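Side-chain contacts in enoyl-CoA hydratase (Thermus thermophilus, PDB 1WZ8), which probably catalyses the hydration of enoyl-CoA thioesters, the enoyl-CoA hydratase reaction of the crotonase family, and assembles as a hexamer: residues L12-P17 and A43-D48; P106-V111 and L200-R205; A118-A123 and L154-L159; T135-G140 and L183-L188. All coordinates share one frame; numbering follows the deposited sequence.

Interaction 1. Residues L12-P17 and A43-D48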
loop_
_atom_site.group_PDB
_atom_site.type_symbol
_atom_site.label_atom_id
_atom_site.label_comp_id
_atom_site.label_asym_id
_atom_site.label_seq_id
_atom_site.Cartn_x
_atom_site.Cartn_y
_atom_site.Cartn_z
ATOM N N LEU A 12 22.664 0.008 -30.712
ATOM C CA LEU A 12 22.940 -1.057 -29.757
ATOM C C LEU A 12 23.779 -2.149 -30.405
ATOM O O LEU A 12 23.569 -2.502 -31.565
ATOM C CB LEU A 12 21.636 -1.669 -29.236
ATOM C CG LEU A 12 20.706 -0.771 -28.418
ATOM C CD1 LEU A 12 19.482 -1.571 -27.990
ATOM C CD2 LEU A 12 21.442 -0.233 -27.204
ATOM N N ALA A 13 24.735 -2.672 -29.649
ATOM C CA ALA A 13 25.601 -3.743 -30.119
ATOM C C ALA A 13 25.414 -4.896 -29.143
ATOM O O ALA A 13 25.291 -4.674 -27.941
ATOM C CB ALA A 13 27.056 -3.287 -30.128
ATOM N N PHE A 14 25.391 -6.119 -29.658
ATOM C CA PHE A 14 25.194 -7.287 -28.809
ATOM C C PHE A 14 26.335 -8.288 -28.932
ATOM O O PHE A 14 26.831 -8.554 -30.030
ATOM C CB PHE A 14 23.873 -7.973 -29.161
ATOM C CG PHE A 14 22.678 -7.065 -29.098
ATOM C CD1 PHE A 14 22.411 -6.167 -30.128
ATOM C CD2 PHE A 14 21.810 -7.111 -28.010
ATOM C CE1 PHE A 14 21.295 -5.328 -30.077
ATOM C CE2 PHE A 14 20.689 -6.275 -27.949
ATOM C CZ PHE A 14 20.432 -5.384 -28.984
ATOM N N ALA A 15 26.747 -8.843 -27.798
ATOM C CA ALA A 15 27.831 -9.814 -27.781
ATOM C C ALA A 15 27.735 -10.724 -26.564
ATOM O O ALA A 15 27.011 -10.426 -25.615
ATOM C CB ALA A 15 29.174 -9.090 -27.785
ATOM N N TRP A 16 28.457 -11.839 -26.611
ATOM C CA TRP A 16 28.482 -12.798 -25.511
ATOM C C TRP A 16 29.913 -12.872 -24.967
ATOM O O TRP A 16 30.649 -13.817 -25.263
ATOM C CB TRP A 16 28.063 -14.198 -25.985
ATOM C CG TRP A 16 26.671 -14.310 -26.550
ATOM C CD1 TRP A 16 26.310 -14.252 -27.868
ATOM C CD2 TRP A 16 25.463 -14.542 -25.815
ATOM N NE1 TRP A 16 24.953 -14.440 -27.998
ATOM C CE2 TRP A 16 24.409 -14.618 -26.752
ATOM C CE3 TRP A 16 25.169 -14.694 -24.453
ATOM C CZ2 TRP A 16 23.079 -14.841 -26.371
ATOM C CZ3 TRP A 16 23.845 -14.917 -24.075
ATOM C CH2 TRP A 16 22.819 -14.988 -25.032
ATOM N N PRO A 17 30.329 -11.878 -24.165
ATOM C CA PRO A 17 31.686 -11.878 -23.609
ATOM C C PRO A 17 32.001 -13.104 -22.754
ATOM O O PRO A 17 33.154 -13.524 -22.660
ATOM C CB PRO A 17 31.731 -10.573 -22.811
ATOM C CG PRO A 17 30.311 -10.401 -22.371
ATOM C CD PRO A 17 29.545 -10.749 -23.632
ATOM N N ALA A 43 14.772 1.583 -24.204
ATOM C CA ALA A 43 13.536 1.372 -23.460
ATOM C C ALA A 43 12.728 0.178 -23.953
ATOM O O ALA A 43 12.070 -0.499 -23.166
ATOM C CB ALA A 43 12.684 2.630 -23.522
ATOM N N ARG A 44 12.791 -0.084 -25.254
ATOM C CA ARG A 44 12.018 -1.170 -25.841
ATOM C C ARG A 44 12.736 -2.497 -26.054
ATOM O O ARG A 44 12.082 -3.527 -26.189
ATOM C CB ARG A 44 11.427 -0.713 -27.177
ATOM C CG ARG A 44 10.699 0.612 -27.097
ATOM C CD ARG A 44 10.181 1.071 -28.450
ATOM N NE ARG A 44 8.890 0.471 -28.779
ATOM C CZ ARG A 44 7.898 1.130 -29.370
ATOM N NH1 ARG A 44 8.050 2.406 -29.700
ATOM N NH2 ARG A 44 6.744 0.525 -29.614
ATOM N N VAL A 45 14.065 -2.487 -26.084
ATOM C CA VAL A 45 14.825 -3.712 -26.314
ATOM C C VAL A 45 14.494 -4.838 -25.328
ATOM O O VAL A 45 14.540 -6.017 -25.681
ATOM C CB VAL A 45 16.353 -3.427 -26.279
ATOM C CG1 VAL A 45 16.771 -2.973 -24.888
ATOM C CG2 VAL A 45 17.135 -4.665 -26.714
ATOM N N TRP A 46 14.135 -4.474 -24.101
ATOM C CA TRP A 46 13.824 -5.471 -23.081
ATOM C C TRP A 46 12.701 -6.429 -23.463
ATOM O O TRP A 46 12.739 -7.601 -23.100
ATOM C CB TRP A 46 13.524 -4.771 -21.751
ATOM C CG TRP A 46 14.666 -3.896 -21.327
ATOM C CD1 TRP A 46 14.789 -2.551 -21.534
ATOM C CD2 TRP A 46 15.908 -4.328 -20.760
ATOM N NE1 TRP A 46 16.033 -2.120 -21.142
ATOM C CE2 TRP A 46 16.742 -3.191 -20.663
ATOM C CE3 TRP A 46 16.402 -5.568 -20.331
ATOM C CZ2 TRP A 46 18.044 -3.257 -20.156
ATOM C CZ3 TRP A 46 17.699 -5.633 -19.827
ATOM C CH2 TRP A 46 18.504 -4.485 -19.745
ATOM N N ARG A 47 11.708 -5.944 -24.199
ATOM C CA ARG A 47 10.603 -6.804 -24.620
ATOM C C ARG A 47 11.090 -7.917 -25.539
ATOM O O ARG A 47 10.709 -9.075 -25.382
ATOM C CB ARG A 47 9.533 -5.984 -25.340
ATOM C CG ARG A 47 8.627 -5.206 -24.407
ATOM C CD ARG A 47 7.829 -4.172 -25.171
ATOM N NE ARG A 47 8.147 -2.826 -24.710
ATOM C CZ ARG A 47 8.299 -1.780 -25.514
ATOM N NH1 ARG A 47 8.163 -1.928 -26.824
ATOM N NH2 ARG A 47 8.592 -0.589 -25.007
ATOM N N ASP A 48 11.938 -7.563 -26.497
ATOM C CA ASP A 48 12.464 -8.548 -27.430
ATOM C C ASP A 48 13.519 -9.456 -26.801
ATOM O O ASP A 48 13.717 -10.585 -27.251
ATOM C CB ASP A 48 13.044 -7.852 -28.663
ATOM C CG ASP A 48 11.994 -7.088 -29.444
ATOM O OD1 ASP A 48 10.858 -7.594 -29.567
ATOM O OD2 ASP A 48 12.302 -5.988 -29.948
#
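Val45 packs against Leu12 and Phe14 in a small, buried apolar contact that lays helix 36-49 over one face of strand 12-18, an outermost strand of the large mixed sheet. Leu12 and Phe14, two positions apart in the strand, both point toward the helix. From Leu12 it is the branch CD1 that touches, running at a slant to the valine and lying 4.0 Å from Val45 CB. Phe14 and Val45 approach head-on, and the ring uses its rim: Val45 CG2 sits near the plane of the ring, 4.1 Å from Phe14 CZ and just as far from CE2, so the methyl meets ring edge and not ring face. One methyl thus serves both strand residues, since Leu12 CD1 also lies 4.1 Å from Val45 CG2. The rotamer of Val45 explains the division of labour. With chi1 at 65°, CG2 is anti to the backbone N and faces the strand, while CG1 lies above one face of the Trp46 indole, toward its rim. No hydrogen bond crosses here. Leu12 also touches Leu38 and Leu42 a turn or two earlier on the helix, and Ile24 and Phe26 on the adjoining strand. This is helix-on-sheet packing at the edge of the crotonase fold, where helices cover the sheet of its spiral core.

Interaction 2. Residues P106-V111 and L200-R205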
loop_
_atom_site.group_PDB
_atom_site.type_symbol
_atom_site.label_atom_id
_atom_site.label_comp_id
_atom_site.label_asym_id
_atom_site.label_seq_id
_atom_site.Cartn_x
_atom_site.Cartn_y
_atom_site.Cartn_z
ATOM N N PRO A 106 18.980 -11.326 -14.309
ATOM C CA PRO A 106 19.693 -10.256 -13.610
ATOM C C PRO A 106 20.377 -9.348 -14.619
ATOM O O PRO A 106 20.898 -9.819 -15.631
ATOM C CB PRO A 106 20.703 -11.015 -12.751
ATOM C CG PRO A 106 19.982 -12.304 -12.457
ATOM C CD PRO A 106 19.398 -12.648 -13.812
ATOM N N VAL A 107 20.365 -8.050 -14.338
ATOM C CA VAL A 107 20.979 -7.055 -15.209
ATOM C C VAL A 107 22.071 -6.335 -14.433
ATOM O O VAL A 107 21.847 -5.870 -13.319
ATOM C CB VAL A 107 19.931 -6.020 -15.692
ATOM C CG1 VAL A 107 20.602 -4.947 -16.553
ATOM C CG2 VAL A 107 18.830 -6.722 -16.470
ATOM N N VAL A 108 23.256 -6.253 -15.028
ATOM C CA VAL A 108 24.393 -5.596 -14.410
ATOM C C VAL A 108 24.790 -4.403 -15.271
ATOM O O VAL A 108 24.777 -4.491 -16.497
ATOM C CB VAL A 108 25.613 -6.547 -14.325
ATOM C CG1 VAL A 108 26.801 -5.822 -13.697
ATOM C CG2 VAL A 108 25.253 -7.794 -13.525
ATOM N N ALA A 109 25.130 -3.292 -14.632
ATOM C CA ALA A 109 25.545 -2.105 -15.367
ATOM C C ALA A 109 26.987 -1.739 -15.036
ATOM O O ALA A 109 27.356 -1.635 -13.867
ATOM C CB ALA A 109 24.624 -0.935 -15.042
ATOM N N ALA A 110 27.805 -1.564 -16.070
ATOM C CA ALA A 110 29.201 -1.170 -15.885
ATOM C C ALA A 110 29.168 0.340 -16.073
ATOM O O ALA A 110 29.318 0.842 -17.186
ATOM C CB ALA A 110 30.086 -1.824 -16.942
ATOM N N VAL A 111 28.962 1.057 -14.976
ATOM C CA VAL A 111 28.843 2.511 -15.018
ATOM C C VAL A 111 30.194 3.219 -15.008
ATOM O O VAL A 111 30.768 3.483 -13.955
ATOM C CB VAL A 111 27.986 2.998 -13.839
ATOM C CG1 VAL A 111 27.524 4.422 -14.078
ATOM C CG2 VAL A 111 26.791 2.062 -13.660
ATOM N N LEU A 200 31.805 -7.371 -15.456
ATOM C CA LEU A 200 31.748 -8.613 -16.221
ATOM C C LEU A 200 31.861 -9.810 -15.277
ATOM O O LEU A 200 31.167 -10.815 -15.442
ATOM C CB LEU A 200 32.880 -8.645 -17.260
ATOM C CG LEU A 200 32.947 -9.907 -18.123
ATOM C CD1 LEU A 200 31.618 -10.110 -18.841
ATOM C CD2 LEU A 200 34.096 -9.792 -19.114
ATOM N N GLU A 201 32.732 -9.697 -14.280
ATOM C CA GLU A 201 32.920 -10.765 -13.301
ATOM C C GLU A 201 31.600 -11.031 -12.566
ATOM O O GLU A 201 31.215 -12.187 -12.324
ATOM C CB GLU A 201 33.999 -10.358 -12.296
ATOM C CG GLU A 201 34.270 -11.396 -11.214
ATOM C CD GLU A 201 35.140 -10.850 -10.097
ATOM O OE1 GLU A 201 36.255 -10.360 -10.387
ATOM O OE2 GLU A 201 34.707 -10.910 -8.927
ATOM N N VAL A 202 30.916 -9.952 -12.203
ATOM C CA VAL A 202 29.639 -10.057 -11.511
ATOM C C VAL A 202 28.622 -10.732 -12.427
ATOM O O VAL A 202 27.915 -11.656 -12.021
ATOM C CB VAL A 202 29.116 -8.656 -11.101
ATOM C CG1 VAL A 202 27.715 -8.769 -10.514
ATOM C CG2 VAL A 202 30.060 -8.031 -10.077
ATOM N N ALA A 203 28.558 -10.270 -13.671
ATOM C CA ALA A 203 27.618 -10.833 -14.634
ATOM C C ALA A 203 27.886 -12.316 -14.848
ATOM O O ALA A 203 26.956 -13.121 -14.892
ATOM C CB ALA A 203 27.714 -10.089 -15.959
ATOM N N GLU A 204 29.157 -12.682 -14.981
ATOM C CA GLU A 204 29.496 -14.081 -15.193
ATOM C C GLU A 204 29.035 -14.921 -14.007
ATOM O O GLU A 204 28.454 -15.992 -14.197
ATOM C CB GLU A 204 31.003 -14.248 -15.406
ATOM C CG GLU A 204 31.410 -15.675 -15.751
ATOM C CD GLU A 204 32.850 -15.780 -16.211
ATOM O OE1 GLU A 204 33.273 -16.893 -16.585
ATOM O OE2 GLU A 204 33.558 -14.754 -16.202
ATOM N N ARG A 205 29.288 -14.432 -12.792
ATOM C CA ARG A 205 28.885 -15.141 -11.577
ATOM C C ARG A 205 27.378 -15.362 -11.558
ATOM O O ARG A 205 26.905 -16.424 -11.153
ATOM C CB ARG A 205 29.287 -14.363 -10.316
ATOM C CG ARG A 205 30.754 -14.488 -9.924
ATOM C CD ARG A 205 31.037 -13.735 -8.621
ATOM N NE ARG A 205 30.333 -14.306 -7.473
ATOM C CZ ARG A 205 30.234 -13.713 -6.288
ATOM N NH1 ARG A 205 30.791 -12.527 -6.088
ATOM N NH2 ARG A 205 29.575 -14.302 -5.299
#
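Val108 points toward the helix, and a single methyl, CG2, makes its contacts with Val202 and Ala203. That methyl reaches the sheet-facing surface of the helix at two successive residues. Val108 CG2 touches Val202 CG1 at 4.0 Å and, equally close, the backbone of the helix itself at Ala203 CA. The Ala203 CB is only slightly farther, 4.2 Å from Val108 CG2. The two valines run at a slant to one another, so they meet methyl against methyl without lying alongside.

Their torsions are almost the same, but they offer different branches. In Val108 (chi1 179°) the touching CG2 is anti to the carbonyl carbon and beside the backbone N. In Val202 (chi1 174°) it is CG1, anti to the backbone N, that comes forward. The small Ala203 is consistent with the close approach of strand and helix: the CA atoms of Val108 and Ala203 are 6.2 Å apart. The contact is wholly apolar and all three residues are buried.

Val202 and Arg205 also reach a second subunit, packing on its Leu171, and Arg205 forms a salt bridge with Glu173 of that subunit. Within the chain, Val108 also touches Ala199 and Leu206, a turn to each side along helix 195-207, and Leu59 on strand 57-62, while Val202 rests on Ile128 of strand 128-132. The helix therefore lies over the middle of the large sheet, spanning strand 107-111 and both its neighbours.

Interaction 3. Residues A118-A123 and L154-L159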
loop_
_atom_site.group_PDB
_atom_site.type_symbol
_atom_site.label_atom_id
_atom_site.label_comp_id
_atom_site.label_asym_id
_atom_site.label_seq_id
_atom_site.Cartn_x
_atom_site.Cartn_y
_atom_site.Cartn_z
ATOM N N ALA A 118 18.693 10.190 -17.713
ATOM C CA ALA A 118 18.277 8.882 -18.208
ATOM C C ALA A 118 19.412 7.879 -18.043
ATOM O O ALA A 118 19.176 6.683 -17.894
ATOM C CB ALA A 118 17.869 8.980 -19.676
ATOM N N GLY A 119 20.647 8.374 -18.080
ATOM C CA GLY A 119 21.793 7.496 -17.912
ATOM C C GLY A 119 21.803 6.884 -16.522
ATOM O O GLY A 119 22.048 5.686 -16.352
ATOM N N LEU A 120 21.539 7.711 -15.517
ATOM C CA LEU A 120 21.505 7.227 -14.145
ATOM C C LEU A 120 20.270 6.346 -13.957
ATOM O O LEU A 120 20.302 5.375 -13.203
ATOM C CB LEU A 120 21.473 8.400 -13.164
ATOM C CG LEU A 120 21.556 8.060 -11.669
ATOM C CD1 LEU A 120 22.858 7.307 -11.364
ATOM C CD2 LEU A 120 21.490 9.347 -10.862
ATOM N N ALA A 121 19.182 6.686 -14.648
ATOM C CA ALA A 121 17.953 5.902 -14.547
ATOM C C ALA A 121 18.205 4.454 -14.957
ATOM O O ALA A 121 17.784 3.512 -14.273
ATOM C CB ALA A 121 16.860 6.515 -15.429
ATOM N N LEU A 122 18.904 4.282 -16.072
ATOM C CA LEU A 122 19.210 2.954 -16.580
ATOM C C LEU A 122 20.175 2.241 -15.645
ATOM O O LEU A 122 20.001 1.061 -15.352
ATOM C CB LEU A 122 19.813 3.055 -17.986
ATOM C CG LEU A 122 20.156 1.749 -18.705
ATOM C CD1 LEU A 122 18.920 0.864 -18.785
ATOM C CD2 LEU A 122 20.690 2.063 -20.098
ATOM N N ALA A 123 21.182 2.969 -15.168
ATOM C CA ALA A 123 22.181 2.410 -14.259
ATOM C C ALA A 123 21.560 1.892 -12.971
ATOM O O ALA A 123 21.913 0.807 -12.487
ATOM C CB ALA A 123 23.227 3.461 -13.926
ATOM N N LEU A 154 11.121 6.562 -7.947
ATOM C CA LEU A 154 10.864 5.125 -7.829
ATOM C C LEU A 154 11.998 4.413 -7.091
ATOM O O LEU A 154 11.767 3.575 -6.208
ATOM C CB LEU A 154 10.723 4.473 -9.211
ATOM C CG LEU A 154 10.465 2.959 -9.169
ATOM C CD1 LEU A 154 9.048 2.717 -8.676
ATOM C CD2 LEU A 154 10.656 2.334 -10.544
ATOM N N LEU A 155 13.226 4.769 -7.449
ATOM C CA LEU A 155 14.404 4.111 -6.909
ATOM C C LEU A 155 15.145 4.660 -5.690
ATOM O O LEU A 155 15.467 3.896 -4.780
ATOM C CB LEU A 155 15.415 3.920 -8.051
ATOM C CG LEU A 155 14.869 3.352 -9.375
ATOM C CD1 LEU A 155 15.980 3.292 -10.419
ATOM C CD2 LEU A 155 14.279 1.969 -9.143
ATOM N N TRP A 156 15.416 5.964 -5.650
ATOM C CA TRP A 156 16.200 6.525 -4.542
ATOM C C TRP A 156 15.790 6.292 -3.084
ATOM O O TRP A 156 16.636 5.951 -2.257
ATOM C CB TRP A 156 16.421 8.029 -4.755
ATOM C CG TRP A 156 17.430 8.338 -5.824
ATOM C CD1 TRP A 156 17.376 7.963 -7.138
ATOM C CD2 TRP A 156 18.632 9.107 -5.674
ATOM N NE1 TRP A 156 18.470 8.453 -7.814
ATOM C CE2 TRP A 156 19.255 9.158 -6.941
ATOM C CE3 TRP A 156 19.242 9.756 -4.594
ATOM C CZ2 TRP A 156 20.462 9.835 -7.156
ATOM C CZ3 TRP A 156 20.444 10.429 -4.809
ATOM C CH2 TRP A 156 21.038 10.461 -6.083
ATOM N N PRO A 157 14.506 6.469 -2.740
ATOM C CA PRO A 157 14.152 6.244 -1.334
ATOM C C PRO A 157 14.561 4.884 -0.780
ATOM O O PRO A 157 15.040 4.792 0.356
ATOM C CB PRO A 157 12.638 6.443 -1.324
ATOM C CG PRO A 157 12.441 7.483 -2.397
ATOM C CD PRO A 157 13.343 6.960 -3.502
ATOM N N LEU A 158 14.361 3.831 -1.570
ATOM C CA LEU A 158 14.703 2.480 -1.131
ATOM C C LEU A 158 16.171 2.136 -1.330
ATOM O O LEU A 158 16.598 1.022 -1.033
ATOM C CB LEU A 158 13.836 1.439 -1.842
ATOM C CG LEU A 158 12.387 1.309 -1.373
ATOM C CD1 LEU A 158 11.694 0.203 -2.163
ATOM C CD2 LEU A 158 12.350 1.000 0.122
ATOM N N LEU A 159 16.945 3.093 -1.833
ATOM C CA LEU A 159 18.369 2.868 -2.038
ATOM C C LEU A 159 19.200 3.595 -0.987
ATOM O O LEU A 159 20.046 2.985 -0.326
ATOM C CB LEU A 159 18.802 3.340 -3.435
ATOM C CG LEU A 159 18.370 2.498 -4.641
ATOM C CD1 LEU A 159 18.850 3.167 -5.916
ATOM C CD2 LEU A 159 18.952 1.092 -4.542
#
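Helix 118-125 and the broken helical run 152-160 pass at arm's length, their closest CA atoms, of Ala121 and Leu155, being 8.6 Å apart, so longer side chains must bridge the interval. Leu120 does most of it. Its CD2 methyl meets the benzo rim of the Trp156 indole, 3.9 Å from CZ2 and in the plane of the ring, so Leu120 meets the indole at its edge. Leucine and tryptophan are set nearly perpendicular. The first bond of the Trp156 side chain does not aim at the helix; chi1 of -74° sets CG anti to its carbonyl carbon, and the far end of the indole then comes nearer. Its rotation is fixed from another quarter by a hydrogen bond of NE1 to His151 NE2, which satisfies this buried polar atom. Separately, Leu155 CD1 approaches the backbone loosely, 4.3 Å from Ala121 O. Leu120 and Ala121 both touch His151 as well. In crotonases the start of the helix equivalent to 118-125 usually helps form the oxyanion hole; this packing is therefore probably close to the acyl-CoA site.

Interaction 4. Residues T135-G140 and L183-L188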
loop_
_atom_site.group_PDB
_atom_site.type_symbol
_atom_site.label_atom_id
_atom_site.label_comp_id
_atom_site.label_asym_id
_atom_site.label_seq_id
_atom_site.Cartn_x
_atom_site.Cartn_y
_atom_site.Cartn_z
ATOM N N THR A 135 33.553 7.918 -10.639
ATOM C CA THR A 135 32.413 8.100 -11.536
ATOM C C THR A 135 31.532 9.228 -11.006
ATOM O O THR A 135 31.404 9.404 -9.794
ATOM C CB THR A 135 31.566 6.806 -11.626
ATOM O OG1 THR A 135 32.379 5.745 -12.133
ATOM C CG2 THR A 135 30.366 6.998 -12.558
ATOM N N ARG A 136 30.929 9.993 -11.914
ATOM C CA ARG A 136 30.048 11.090 -11.523
ATOM C C ARG A 136 28.597 10.651 -11.710
ATOM O O ARG A 136 28.193 10.321 -12.822
ATOM C CB ARG A 136 30.329 12.334 -12.379
ATOM C CG ARG A 136 29.491 13.556 -12.008
ATOM C CD ARG A 136 30.023 14.818 -12.676
ATOM N NE ARG A 136 29.621 14.935 -14.076
ATOM C CZ ARG A 136 28.543 15.599 -14.489
ATOM N NH1 ARG A 136 27.761 16.211 -13.608
ATOM N NH2 ARG A 136 28.249 15.656 -15.780
ATOM N N LEU A 137 27.825 10.639 -10.624
ATOM C CA LEU A 137 26.419 10.243 -10.685
ATOM C C LEU A 137 25.561 11.443 -10.307
ATOM O O LEU A 137 25.701 12.002 -9.216
ATOM C CB LEU A 137 26.151 9.075 -9.728
ATOM C CG LEU A 137 27.072 7.864 -9.910
ATOM C CD1 LEU A 137 26.728 6.802 -8.873
ATOM C CD2 LEU A 137 26.926 7.299 -11.317
ATOM N N LEU A 138 24.664 11.833 -11.203
ATOM C CA LEU A 138 23.821 12.994 -10.958
ATOM C C LEU A 138 22.456 12.890 -11.629
ATOM O O LEU A 138 22.350 12.550 -12.804
ATOM C CB LEU A 138 24.545 14.246 -11.458
ATOM C CG LEU A 138 23.899 15.630 -11.361
ATOM C CD1 LEU A 138 23.653 16.024 -9.915
ATOM C CD2 LEU A 138 24.825 16.621 -12.018
ATOM N N ASP A 139 21.408 13.170 -10.871
ATOM C CA ASP A 139 20.069 13.137 -11.430
ATOM C C ASP A 139 20.051 14.253 -12.476
ATOM O O ASP A 139 19.725 14.022 -13.640
ATOM C CB ASP A 139 19.040 13.415 -10.348
ATOM C CG ASP A 139 17.641 13.516 -10.908
ATOM O OD1 ASP A 139 17.022 12.464 -11.182
ATOM O OD2 ASP A 139 17.173 14.655 -11.093
ATOM N N GLY A 140 20.395 15.461 -12.035
ATOM C CA GLY A 140 20.487 16.610 -12.924
ATOM C C GLY A 140 19.252 17.327 -13.439
ATOM O O GLY A 140 19.379 18.349 -14.114
ATOM N N LEU A 183 26.678 5.346 0.487
ATOM C CA LEU A 183 25.284 5.675 0.783
ATOM C C LEU A 183 24.349 4.500 0.516
ATOM O O LEU A 183 23.245 4.449 1.057
ATOM C CB LEU A 183 24.814 6.867 -0.061
ATOM C CG LEU A 183 25.449 8.244 0.153
ATOM C CD1 LEU A 183 24.780 9.257 -0.777
ATOM C CD2 LEU A 183 25.279 8.672 1.612
ATOM N N GLY A 184 24.785 3.571 -0.329
ATOM C CA GLY A 184 23.954 2.419 -0.655
ATOM C C GLY A 184 23.213 2.570 -1.975
ATOM O O GLY A 184 22.325 1.778 -2.294
ATOM N N LEU A 185 23.579 3.583 -2.756
ATOM C CA LEU A 185 22.931 3.813 -4.046
ATOM C C LEU A 185 23.321 2.723 -5.043
ATOM O O LEU A 185 22.513 2.314 -5.877
ATOM C CB LEU A 185 23.331 5.173 -4.616
ATOM C CG LEU A 185 22.573 5.596 -5.880
ATOM C CD1 LEU A 185 21.158 6.020 -5.502
ATOM C CD2 LEU A 185 23.300 6.750 -6.561
ATOM N N VAL A 186 24.571 2.270 -4.957
ATOM C CA VAL A 186 25.079 1.223 -5.835
ATOM C C VAL A 186 25.804 0.170 -5.005
ATOM O O VAL A 186 26.222 0.445 -3.878
ATOM C CB VAL A 186 26.053 1.788 -6.889
ATOM C CG1 VAL A 186 25.325 2.791 -7.773
ATOM C CG2 VAL A 186 27.251 2.443 -6.203
ATOM N N ALA A 187 25.974 -1.020 -5.573
ATOM C CA ALA A 187 26.607 -2.129 -4.858
ATOM C C ALA A 187 28.115 -2.057 -4.675
ATOM O O ALA A 187 28.628 -2.330 -3.581
ATOM C CB ALA A 187 26.246 -3.450 -5.540
ATOM N N LEU A 188 28.828 -1.713 -5.739
ATOM C CA LEU A 188 30.280 -1.667 -5.671
ATOM C C LEU A 188 30.885 -0.455 -6.337
ATOM O O LEU A 188 30.357 0.053 -7.324
ATOM C CB LEU A 188 30.874 -2.907 -6.334
ATOM C CG LEU A 188 30.529 -4.298 -5.804
ATOM C CD1 LEU A 188 30.933 -5.325 -6.852
ATOM C CD2 LEU A 188 31.239 -4.557 -4.472
#
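Leu137, on the short strand 136-138, meets Leu185 and Val186 just where a Schellman motif has ended helix 177-183, so the contact ties the small three-stranded sheet to the loop leading into strand 188-190. Gly184 is the C-prime residue of that motif: its positive phi of 99° turns the chain out of the helix, with Leu185 N bonded to Ala180 O and Gly184 N to Glu181 O. The next two residues then turn their side chains toward the strand.

One methyl of Leu137 does the touching. Its CD1 lies 4.1 Å from Leu185 CD2, and the two leucines pass one another antiparallel, branch against branch. The same methyl is near Val186 as well, 4.4 Å from CG1, a looser approach. On the strand side chi1 of -53° sets CG of Leu137 anti to its carbonyl carbon; Leu185 takes the other course, with CG anti to the backbone N at chi1 -173°. Ala180, in the last turn of the helix, touches all three side chains, and Leu185 also leans on Trp156. The loop is also held by Lys164 of the second subunit, whose NZ is hydrogen-bonded to Ala187 O.

No polar group takes part across the contact. Its grip is dispersion between aliphatic branches and the burial of three apolar residues, with no bond to dictate an exact angle. Directional restraint on the loop more probably comes from hydrogen bonds, such as the two at the helix end and the one from Lys164 of the second subunit.

Interactions 1 and 2 put helices on the same large sheet, with centres 14 Å apart; they meet where Trp46 CZ3 lies 3.7 Å from Val107 CG2. Interaction 2 leads inward to interaction 3, Val111 CG2 being 3.8 Å from Ala123 CB. Interactions 3 and 4 are the closest pair, their centres about 9 Å apart: their segments alternate along the chain, and Leu159 CD1 packs 3.7 Å from Leu185 CD1. Both are nested within the chain loop that interaction 2 closes. Interactions 2, 3 and 4 also border the second subunit. Interaction 3, the most central, is probably close to the acyl-CoA site, judged by related crotonases.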